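Local coordinates for sensor protein PfeS (Pseudomonas aeruginosa, PDB 3KYZ) that acts as the inner-membrane sensor histidine kinase of the PfeR/PfeS two-component system and may activate PfeR by phosphorylation, at residues A[54-59]-A[78-83]; A[22-27]-A[84-89]. All coordinates share one frame; numbering follows the deposited sequence.

Contact 1: A[54-59]-A[78-83]; sequences DTWVAL and SHLTFM
W56 and H79 show how two aromatic side chains can join backbones that stay well apart: their CA atoms are 9.8 Å from each other. The rings form a T-shaped pair with planes at 88°, the imidazole pointing its edge at the indole. ND1 of H79 sits 3.5 Å above the indole plane, over its centre; the indole atom closest to ND1 is W56 CE2, at 3.7 Å. W56 brings its flat face to this point with CG anti to the backbone N (chi1 -173°), which swings the indole across the gap toward the loop. W56 NE1 is hydrogen-bonded to E76 and H79 NE2 to E75, so neighbouring acids of helix 74-77 help to fix the turn of both rings. In this sensor domain, the predicted periplasmic piece of the kinase and a member of the Cache clan, W56 leads into strand 57-60, an outermost strand, within this chain, of the antiparallel sheet, and H79 lies in the loop after helix 74-77. Away from the ring pair the fit is slacker. L80 meets the indole near its plane, by one methyl only, CD2 lying 4.3 Å from W56 CH2, and L64 of the second subunit also packs on this leucine. No hydrogen bond crosses between the segments, and both aromatic residues remain partly exposed to solvent, whereas L80 is buried.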
loop_
_atom_site.group_PDB
_atom_site.type_symbol
_atom_site.label_atom_id
_atom_site.label_comp_id
_atom_site.label_asym_id
_atom_site.label_seq_id
_atom_site.Cartn_x
_atom_site.Cartn_y
_atom_site.Cartn_z
ATOM N N ASP A 54 14.550 -0.965 16.827
ATOM C CA ASP A 54 13.908 0.240 17.342
ATOM C C ASP A 54 13.088 0.913 16.247
ATOM O O ASP A 54 13.242 2.106 15.975
ATOM C CB ASP A 54 14.957 1.209 17.906
ATOM C CG ASP A 54 14.335 2.361 18.674
ATOM O OD1 ASP A 54 13.193 2.206 19.161
ATOM O OD2 ASP A 54 14.991 3.421 18.795
ATOM N N THR A 55 12.212 0.138 15.617
ATOM C CA THR A 55 11.445 0.643 14.493
ATOM C C THR A 55 10.163 -0.158 14.324
ATOM O O THR A 55 10.047 -1.284 14.832
ATOM C CB THR A 55 12.274 0.589 13.192
ATOM O OG1 THR A 55 11.649 1.404 12.193
ATOM C CG2 THR A 55 12.408 -0.842 12.677
ATOM N N TRP A 56 9.195 0.423 13.624
ATOM C CA TRP A 56 7.936 -0.269 13.384
ATOM C C TRP A 56 8.124 -1.448 12.425
ATOM O O TRP A 56 8.815 -1.339 11.413
ATOM C CB TRP A 56 6.881 0.693 12.841
ATOM C CG TRP A 56 5.521 0.061 12.727
ATOM C CD1 TRP A 56 4.617 -0.124 13.734
ATOM C CD2 TRP A 56 4.916 -0.469 11.543
ATOM N NE1 TRP A 56 3.481 -0.730 13.247
ATOM C CE2 TRP A 56 3.643 -0.958 11.906
ATOM C CE3 TRP A 56 5.326 -0.580 10.212
ATOM C CZ2 TRP A 56 2.775 -1.540 10.986
ATOM C CZ3 TRP A 56 4.466 -1.153 9.302
ATOM C CH2 TRP A 56 3.202 -1.627 9.690
ATOM N N VAL A 57 7.484 -2.568 12.750
ATOM C CA VAL A 57 7.568 -3.778 11.947
ATOM C C VAL A 57 6.181 -4.394 11.843
ATOM O O VAL A 57 5.398 -4.325 12.798
ATOM C CB VAL A 57 8.517 -4.815 12.610
ATOM C CG1 VAL A 57 8.436 -6.159 11.893
ATOM C CG2 VAL A 57 9.939 -4.284 12.637
ATOM N N ALA A 58 5.868 -4.987 10.692
ATOM C CA ALA A 58 4.658 -5.802 10.563
ATOM C C ALA A 58 4.924 -6.985 9.639
ATOM O O ALA A 58 5.749 -6.888 8.730
ATOM C CB ALA A 58 3.479 -4.971 10.040
ATOM N N LEU A 59 4.253 -8.104 9.897
ATOM C CA LEU A 59 4.208 -9.212 8.954
ATOM C C LEU A 59 2.790 -9.227 8.437
ATOM O O LEU A 59 1.854 -9.325 9.222
ATOM C CB LEU A 59 4.521 -10.544 9.645
ATOM C CG LEU A 59 6.010 -10.850 9.841
ATOM C CD1 LEU A 59 6.667 -9.801 10.731
ATOM C CD2 LEU A 59 6.192 -12.241 10.418
ATOM N N SER A 78 -2.404 2.296 7.184
ATOM C CA SER A 78 -2.039 3.440 6.346
ATOM C C SER A 78 -0.549 3.439 5.971
ATOM O O SER A 78 -0.155 4.092 5.003
ATOM C CB SER A 78 -2.441 4.773 7.001
ATOM O OG SER A 78 -1.527 5.177 8.014
ATOM N N HIS A 79 0.266 2.700 6.724
ATOM C CA HIS A 79 1.697 2.600 6.420
ATOM C C HIS A 79 1.978 1.697 5.224
ATOM O O HIS A 79 3.104 1.654 4.731
ATOM C CB HIS A 79 2.476 2.002 7.593
ATOM C CG HIS A 79 2.320 2.735 8.886
ATOM N ND1 HIS A 79 2.662 2.172 10.097
ATOM C CD2 HIS A 79 1.873 3.981 9.161
ATOM C CE1 HIS A 79 2.423 3.039 11.064
ATOM N NE2 HIS A 79 1.940 4.143 10.524
ATOM N N LEU A 80 0.974 0.941 4.797
ATOM C CA LEU A 80 1.176 -0.096 3.794
ATOM C C LEU A 80 0.966 0.357 2.355
ATOM O O LEU A 80 1.097 -0.451 1.437
ATOM C CB LEU A 80 0.230 -1.267 4.063
ATOM C CG LEU A 80 0.342 -1.890 5.458
ATOM C CD1 LEU A 80 -0.684 -3.013 5.594
ATOM C CD2 LEU A 80 1.773 -2.387 5.739
ATOM N N THR A 81 0.637 1.628 2.149
ATOM C CA THR A 81 0.153 2.071 0.840
ATOM C C THR A 81 1.170 2.797 -0.037
ATOM O O THR A 81 0.957 2.913 -1.249
ATOM C CB THR A 81 -1.092 2.982 0.983
ATOM O OG1 THR A 81 -0.775 4.088 1.839
ATOM C CG2 THR A 81 -2.262 2.209 1.570
ATOM N N PHE A 82 2.261 3.285 0.561
ATOM C CA PHE A 82 3.252 4.085 -0.166
ATOM C C PHE A 82 4.652 3.562 0.125
ATOM O O PHE A 82 5.582 4.329 0.416
ATOM C CB PHE A 82 3.149 5.574 0.202
ATOM C CG PHE A 82 1.764 6.141 0.070
ATOM C CD1 PHE A 82 1.119 6.163 -1.162
ATOM C CD2 PHE A 82 1.114 6.677 1.174
ATOM C CE1 PHE A 82 -0.167 6.690 -1.281
ATOM C CE2 PHE A 82 -0.164 7.213 1.061
ATOM C CZ PHE A 82 -0.808 7.213 -0.169
HETATM N N MSE A 83 4.790 2.242 0.044
HETATM C CA MSE A 83 6.012 1.568 0.447
HETATM C C MSE A 83 7.083 1.579 -0.631
HETATM O O MSE A 83 6.818 1.954 -1.779
HETATM C CB MSE A 83 5.696 0.138 0.887
HETATM C CG MSE A 83 4.699 0.099 2.043
HETATM SE SE MSE A 83 4.669 -1.596 2.977
HETATM C CE MSE A 83 3.626 -2.634 1.725
#

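Contact 2: A[22-27]-A[84-89]; sequences YLADYA and RKLDWP
While L86 reaches across to L23 and A24, the flat groups of 84-89 pack against one another on their own side of the gap. The guanidinium of R84 has W88 CE3 over one face, 3.7 Å above its plane and offset toward the rim, while its edge meets P89 in plane. NE and NH2 both bond to P89 O, a side-on grip in which NE, 3.1 Å from that oxygen, lies nearly in line with the C=O bond (177° at the oxygen), and NH2 comes in tilted from the carbonyl plane. The indole of W88 carries CB of K85 on one face, near the rim, and makes an edge-to-face pair with F82 of the second subunit.

The crossing itself is made by apolar side chains, without a hydrogen bond. K85 to W88 form a type I beta turn, closed by a bond from W88 N to K85 O, and L86 at its second position projects toward the helix. With CG anti to the carbonyl carbon (chi1 -75°), the branch end extends to the helix, where its two methyls divide the work. CD2 touches both CD1 and CB of L23, each at 3.8 Å, whereas CD1 rests on A24, 3.9 Å from its backbone N and 4.0 Å from its CB. The L23 side is the buried one; A24, at the margin, stays partly exposed.

I103 of strand 100-104 packs on both L23 and L86, and V101 on L86 as well, while the backbone of R84 bonds to Y100 and S102 of the same strand. The chain pairs with strand 100-104 at R84, and the turn that follows sets L86 against both that strand and the long helix, consistent with the long helix lying against an antiparallel sheet in Cache-type sensor domains.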
loop_
_atom_site.group_PDB
_atom_site.type_symbol
_atom_site.label_atom_id
_atom_site.label_comp_id
_atom_site.label_asym_id
_atom_site.label_seq_id
_atom_site.Cartn_x
_atom_site.Cartn_y
_atom_site.Cartn_z
ATOM N N TYR A 22 20.994 -7.589 4.234
ATOM C CA TYR A 22 20.683 -7.666 5.659
ATOM C C TYR A 22 19.178 -7.639 5.919
ATOM O O TYR A 22 18.639 -8.467 6.662
ATOM C CB TYR A 22 21.336 -6.495 6.375
ATOM C CG TYR A 22 21.317 -6.552 7.881
ATOM C CD1 TYR A 22 22.070 -7.501 8.558
ATOM C CD2 TYR A 22 20.596 -5.628 8.630
ATOM C CE1 TYR A 22 22.095 -7.551 9.928
ATOM C CE2 TYR A 22 20.614 -5.675 10.024
ATOM C CZ TYR A 22 21.373 -6.646 10.659
ATOM O OH TYR A 22 21.429 -6.720 12.037
ATOM N N LEU A 23 18.497 -6.674 5.312
ATOM C CA LEU A 23 17.062 -6.552 5.518
ATOM C C LEU A 23 16.327 -7.717 4.863
ATOM O O LEU A 23 15.347 -8.225 5.408
ATOM C CB LEU A 23 16.546 -5.204 5.007
ATOM C CG LEU A 23 17.096 -3.983 5.759
ATOM C CD1 LEU A 23 16.570 -2.681 5.160
ATOM C CD2 LEU A 23 16.789 -4.063 7.259
ATOM N N ALA A 24 16.811 -8.160 3.707
ATOM C CA ALA A 24 16.214 -9.318 3.056
ATOM C C ALA A 24 16.315 -10.550 3.954
ATOM O O ALA A 24 15.413 -11.384 3.981
ATOM C CB ALA A 24 16.856 -9.582 1.707
ATOM N N ASP A 25 17.408 -10.666 4.696
ATOM C CA ASP A 25 17.553 -11.807 5.590
ATOM C C ASP A 25 16.475 -11.786 6.675
ATOM O O ASP A 25 15.983 -12.834 7.085
ATOM C CB ASP A 25 18.953 -11.861 6.210
ATOM C CG ASP A 25 19.085 -12.985 7.211
ATOM O OD1 ASP A 25 19.339 -14.129 6.789
ATOM O OD2 ASP A 25 18.904 -12.726 8.416
ATOM N N TYR A 26 16.101 -10.593 7.138
ATOM C CA TYR A 26 15.010 -10.487 8.102
ATOM C C TYR A 26 13.701 -11.029 7.524
ATOM O O TYR A 26 12.910 -11.644 8.246
ATOM C CB TYR A 26 14.793 -9.044 8.558
ATOM C CG TYR A 26 15.770 -8.523 9.597
ATOM C CD1 TYR A 26 16.218 -9.329 10.649
ATOM C CD2 TYR A 26 16.201 -7.204 9.554
ATOM C CE1 TYR A 26 17.082 -8.829 11.611
ATOM C CE2 TYR A 26 17.072 -6.697 10.506
ATOM C CZ TYR A 26 17.508 -7.511 11.533
ATOM O OH TYR A 26 18.356 -7.000 12.487
ATOM N N ALA A 27 13.464 -10.794 6.233
ATOM C CA ALA A 27 12.246 -11.309 5.583
ATOM C C ALA A 27 12.258 -12.836 5.521
ATOM O O ALA A 27 11.217 -13.481 5.695
ATOM C CB ALA A 27 12.056 -10.715 4.186
ATOM N N ARG A 84 8.296 1.181 -0.244
ATOM C CA ARG A 84 9.426 1.081 -1.167
ATOM C C ARG A 84 10.014 -0.321 -1.113
ATOM O O ARG A 84 10.056 -0.939 -0.044
ATOM C CB ARG A 84 10.529 2.080 -0.790
ATOM C CG ARG A 84 10.046 3.492 -0.497
ATOM C CD ARG A 84 9.466 4.156 -1.734
ATOM N NE ARG A 84 10.508 4.482 -2.701
ATOM C CZ ARG A 84 10.281 4.835 -3.962
ATOM N NH1 ARG A 84 9.035 4.908 -4.422
ATOM N NH2 ARG A 84 11.300 5.114 -4.765
ATOM N N LYS A 85 10.480 -0.823 -2.254
ATOM C CA LYS A 85 11.239 -2.072 -2.270
ATOM C C LYS A 85 12.715 -1.802 -2.004
ATOM O O LYS A 85 13.183 -0.669 -2.143
ATOM C CB LYS A 85 11.058 -2.814 -3.593
ATOM C CG LYS A 85 9.648 -3.360 -3.794
ATOM C CD LYS A 85 9.602 -4.275 -5.001
ATOM C CE LYS A 85 8.184 -4.744 -5.289
ATOM N NZ LYS A 85 8.134 -5.658 -6.463
ATOM N N LEU A 86 13.447 -2.846 -1.628
ATOM C CA LEU A 86 14.829 -2.689 -1.174
ATOM C C LEU A 86 15.754 -2.015 -2.186
ATOM O O LEU A 86 16.722 -1.357 -1.793
ATOM C CB LEU A 86 15.420 -4.037 -0.765
ATOM C CG LEU A 86 14.935 -4.577 0.585
ATOM C CD1 LEU A 86 15.351 -6.031 0.771
ATOM C CD2 LEU A 86 15.460 -3.717 1.724
ATOM N N ASP A 87 15.483 -2.189 -3.477
ATOM C CA ASP A 87 16.366 -1.618 -4.497
ATOM C C ASP A 87 15.849 -0.328 -5.124
ATOM O O ASP A 87 16.371 0.131 -6.145
ATOM C CB ASP A 87 16.719 -2.646 -5.572
ATOM C CG ASP A 87 15.509 -3.183 -6.294
ATOM O OD1 ASP A 87 14.372 -3.018 -5.794
ATOM O OD2 ASP A 87 15.705 -3.787 -7.371
ATOM N N TRP A 88 14.830 0.261 -4.507
ATOM C CA TRP A 88 14.273 1.514 -4.993
ATOM C C TRP A 88 14.943 2.696 -4.303
ATOM O O TRP A 88 15.477 2.556 -3.207
ATOM C CB TRP A 88 12.766 1.565 -4.721
ATOM C CG TRP A 88 11.955 0.575 -5.498
ATOM C CD1 TRP A 88 12.416 -0.400 -6.349
ATOM C CD2 TRP A 88 10.527 0.469 -5.501
ATOM N NE1 TRP A 88 11.352 -1.105 -6.876
ATOM C CE2 TRP A 88 10.185 -0.594 -6.364
ATOM C CE3 TRP A 88 9.504 1.167 -4.851
ATOM C CZ2 TRP A 88 8.864 -0.968 -6.599
ATOM C CZ3 TRP A 88 8.191 0.789 -5.079
ATOM C CH2 TRP A 88 7.884 -0.268 -5.951
ATOM N N PRO A 89 14.897 3.879 -4.931
ATOM C CA PRO A 89 15.421 5.072 -4.253
ATOM C C PRO A 89 14.720 5.296 -2.911
ATOM O O PRO A 89 13.518 5.047 -2.803
ATOM C CB PRO A 89 15.084 6.210 -5.225
ATOM C CG PRO A 89 14.887 5.545 -6.550
ATOM C CD PRO A 89 14.329 4.186 -6.254
#

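How the contacts relate
From the N terminus, helix 17-53 first supplies 22-27, and the chain then turns into 54-59 and strand 57-60. After helix 74-77 comes the loop that holds 78-83 and, directly following it, 84-89. Contact 2 therefore closes the longer loop, and contact 1 closes a shorter one lying wholly within it; the two do not cross. One continuous loop is thereby tied at two successive points, first to the strand 57-60 region and then to the early part of the long helix. The contact centres lie about 13 Å apart, with M83 O packing against W88 CZ3, 3.8 Å away, and both contacts reach the second subunit.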